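Local coordinates for protein L-lysine 6-oxidase (Marinomonas mediterranea, PDB 3WEU) that oxidises the side-chain amine of L-lysine with a cysteine tryptophylquinone cofactor, releasing the hydrogen peroxide that makes it antibacterial, at residues 409-412 with 413-417. Sequence-based numbering, arbitrary orientation.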
ATOM      1  N   GLN A 409      22.875  31.801  26.082  1.00 14.24           N
ATOM      2  CA  GLN A 409      21.703  32.603  26.268  1.00 13.84           C
ATOM      3  C   GLN A 409      21.249  32.559  27.686  1.00 13.32           C
ATOM      4  O   GLN A 409      20.849  33.555  28.257  1.00 13.44           O
ATOM      5  CB  GLN A 409      20.585  32.125  25.355  1.00 13.79           C
ATOM      6  CG  GLN A 409      20.856  32.271  23.892  1.00 13.43           C
ATOM      7  CD  GLN A 409      19.743  31.649  23.048  1.00 14.51           C
ATOM      8  OE1 GLN A 409      19.440  30.438  23.186  1.00 14.13           O
ATOM      9  NE2 GLN A 409      19.088  32.474  22.242  1.00 14.65           N
ATOM     10  N   LEU A 410      21.244  31.382  28.266  1.00 14.51           N
ATOM     11  CA  LEU A 410      20.655  31.258  29.607  1.00 13.78           C
ATOM     12  C   LEU A 410      21.565  31.891  30.668  1.00 14.30           C
ATOM     13  O   LEU A 410      21.088  32.553  31.614  1.00 13.44           O
ATOM     14  CB  LEU A 410      20.387  29.811  29.898  1.00 15.19           C
ATOM     15  CG  LEU A 410      19.746  29.513  31.228  1.00 16.84           C
ATOM     16  CD1 LEU A 410      18.282  29.968  31.251  1.00 16.82           C
ATOM     17  CD2 LEU A 410      19.830  28.050  31.635  1.00 16.91           C
ATOM     18  N   PHE A 411      22.878  31.773  30.474  1.00 16.01           N
ATOM     19  CA  PHE A 411      23.810  32.455  31.363  1.00 16.09           C
ATOM     20  C   PHE A 411      23.525  33.987  31.385  1.00 16.21           C
ATOM     21  O   PHE A 411      23.415  34.633  32.418  1.00 15.83           O
ATOM     22  CB  PHE A 411      25.251  32.232  30.920  1.00 17.06           C
ATOM     23  CG  PHE A 411      26.191  33.135  31.615  1.00 15.89           C
ATOM     24  CD1 PHE A 411      26.375  32.990  32.971  1.00 18.74           C
ATOM     25  CD2 PHE A 411      26.743  34.204  30.966  1.00 15.44           C
ATOM     26  CE1 PHE A 411      27.192  33.858  33.676  1.00 19.25           C
ATOM     27  CE2 PHE A 411      27.557  35.075  31.648  1.00 17.62           C
ATOM     28  CZ  PHE A 411      27.779  34.919  33.019  1.00 17.39           C
ATOM     29  N   LEU A 412      23.387  34.552  30.208  1.00 15.57           N
ATOM     30  CA  LEU A 412      23.119  35.956  30.096  1.00 15.40           C
ATOM     31  C   LEU A 412      21.784  36.355  30.679  1.00 14.53           C
ATOM     32  O   LEU A 412      21.661  37.381  31.363  1.00 16.51           O
ATOM     33  CB  LEU A 412      23.293  36.403  28.647  1.00 15.76           C
ATOM     34  CG  LEU A 412      24.663  36.290  27.998  1.00 16.70           C
ATOM     35  CD1 LEU A 412      24.674  36.453  26.492  1.00 17.68           C
ATOM     36  CD2 LEU A 412      25.585  37.351  28.554  1.00 19.66           C
ATOM     37  N   LEU A 413      20.771  35.518  30.503  1.00 15.31           N
ATOM     38  CA  LEU A 413      19.506  35.747  31.138  1.00 14.09           C
ATOM     39  C   LEU A 413      19.591  35.753  32.668  1.00 14.80           C
ATOM     40  O   LEU A 413      19.013  36.604  33.326  1.00 14.43           O
ATOM     41  CB  LEU A 413      18.403  34.756  30.603  1.00 14.43           C
ATOM     42  CG  LEU A 413      16.972  35.159  30.975  1.00 15.85           C
ATOM     43  CD1 LEU A 413      16.515  36.421  30.231  1.00 15.86           C
ATOM     44  CD2 LEU A 413      16.019  34.003  30.663  1.00 17.10           C
ATOM     45  N   GLY A 414      20.407  34.868  33.224  1.00 17.14           N
ATOM     46  CA  GLY A 414      20.649  34.787  34.660  1.00 16.10           C
ATOM     47  C   GLY A 414      21.401  36.020  35.176  1.00 17.43           C
ATOM     48  O   GLY A 414      21.159  36.445  36.305  1.00 17.50           O
ATOM     49  N   GLN A 415      22.313  36.584  34.375  1.00 16.79           N
ATOM     50  CA  GLN A 415      22.969  37.811  34.751  1.00 16.45           C
ATOM     51  C   GLN A 415      21.952  38.951  34.813  1.00 17.12           C
ATOM     52  O   GLN A 415      21.948  39.764  35.752  1.00 17.50           O
ATOM     53  CB  GLN A 415      24.100  38.135  33.784  1.00 16.70           C
ATOM     54  CG  GLN A 415      25.276  37.167  33.800  1.00 15.99           C
ATOM     55  CD  GLN A 415      25.807  36.930  35.186  1.00 18.73           C
ATOM     56  OE1 GLN A 415      25.340  36.016  35.912  1.00 15.67           O
ATOM     57  NE2 GLN A 415      26.792  37.722  35.581  1.00 19.25           N
ATOM     58  N   TRP A 416      21.075  39.024  33.838  1.00 14.79           N
ATOM     59  CA  TRP A 416      19.979  39.930  33.889  1.00 15.48           C
ATOM     60  C   TRP A 416      19.162  39.766  35.126  1.00 15.88           C
ATOM     61  O   TRP A 416      18.879  40.783  35.823  1.00 16.21           O
ATOM     62  CB  TRP A 416      19.118  39.845  32.600  1.00 15.84           C
ATOM     63  CG  TRP A 416      17.830  40.558  32.643  1.00 15.41           C
ATOM     64  CD1 TRP A 416      17.590  41.888  32.350  1.00 17.57           C
ATOM     65  CD2 TRP A 416      16.549  39.983  32.894  1.00 15.66           C
ATOM     66  NE1 TRP A 416      16.265  42.166  32.478  1.00 17.43           N
ATOM     67  CE2 TRP A 416      15.599  41.022  32.838  1.00 15.74           C
ATOM     68  CE3 TRP A 416      16.126  38.716  33.256  1.00 15.23           C
ATOM     69  CZ2 TRP A 416      14.260  40.798  33.029  1.00 16.06           C
ATOM     70  CZ3 TRP A 416      14.772  38.506  33.500  1.00 15.55           C
ATOM     71  CH2 TRP A 416      13.864  39.522  33.361  1.00 16.20           C
ATOM     72  N   ALA A 417      18.804  38.527  35.454  1.00 14.82           N
ATOM     73  CA  ALA A 417      17.981  38.272  36.627  1.00 15.95           C
ATOM     74  C   ALA A 417      18.692  38.783  37.924  1.00 16.36           C
ATOM     75  O   ALA A 417      18.055  39.401  38.820  1.00 16.74           O
ATOM     76  CB  ALA A 417      17.742  36.802  36.754  1.00 16.92           C
TER
HETATM   77  O   HOH W   1      23.910  33.896  35.091  1.00 16.62           O
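Phe411 and Gln415 meet one turn apart, i to i+4, on the alpha-helix 407-418 of the C-terminal domain of this quinone-dependent oxidase. The contact is a CH-pi interaction: CG of Gln415 lies over one face of the phenyl ring, 3.9 Å from its centroid and displaced toward the rim. The ring atom nearest to Gln415 CG is CZ of Phe411, at 3.5 Å. Phe411 holds CG opposite its own backbone nitrogen (chi1 168°), which leaves the ring projecting outward from the helix with CZ and CE1 near the Gln415 side chain. Gln415 bends at chi2 (-51°), laying its amide almost parallel to the ring, the two planes 13° apart. Glutamine suits this place because its methylenes can pack on an aromatic face while its amide still serves polar partners: NE2 donates to the carbonyls of Ser289 and Tyr291. The ring of Tyr287 also stacks with Phe411.

Backbone hydrogen bonds of the regular i to i+4 pattern join the turns, from Leu413 N to Gln409 O, Gly414 N to Leu410 O, Gln415 N to Phe411 O and Trp416 N to Leu412 O. Gly414 takes part through its backbone and, partly exposed, adds no side chain to the helix surface.

Nonpolar residues fit the buried sides: Leu410 and Leu413 both pack on Tyr343 of helix 336-344, whereas Leu412, Leu413 and Trp416 reach helix 295-308. Trp416 adds polar anchorage, its indole NE1 bonding to Tyr328 O.

Water completes the link between Phe411 and Gln415. A single molecule donates to Phe411 O at 2.8 Å. The same water donates to Gln415 OE1 at 2.7 Å, and the Phe411 carbonyl thus accepts from both this water and Gln415 N.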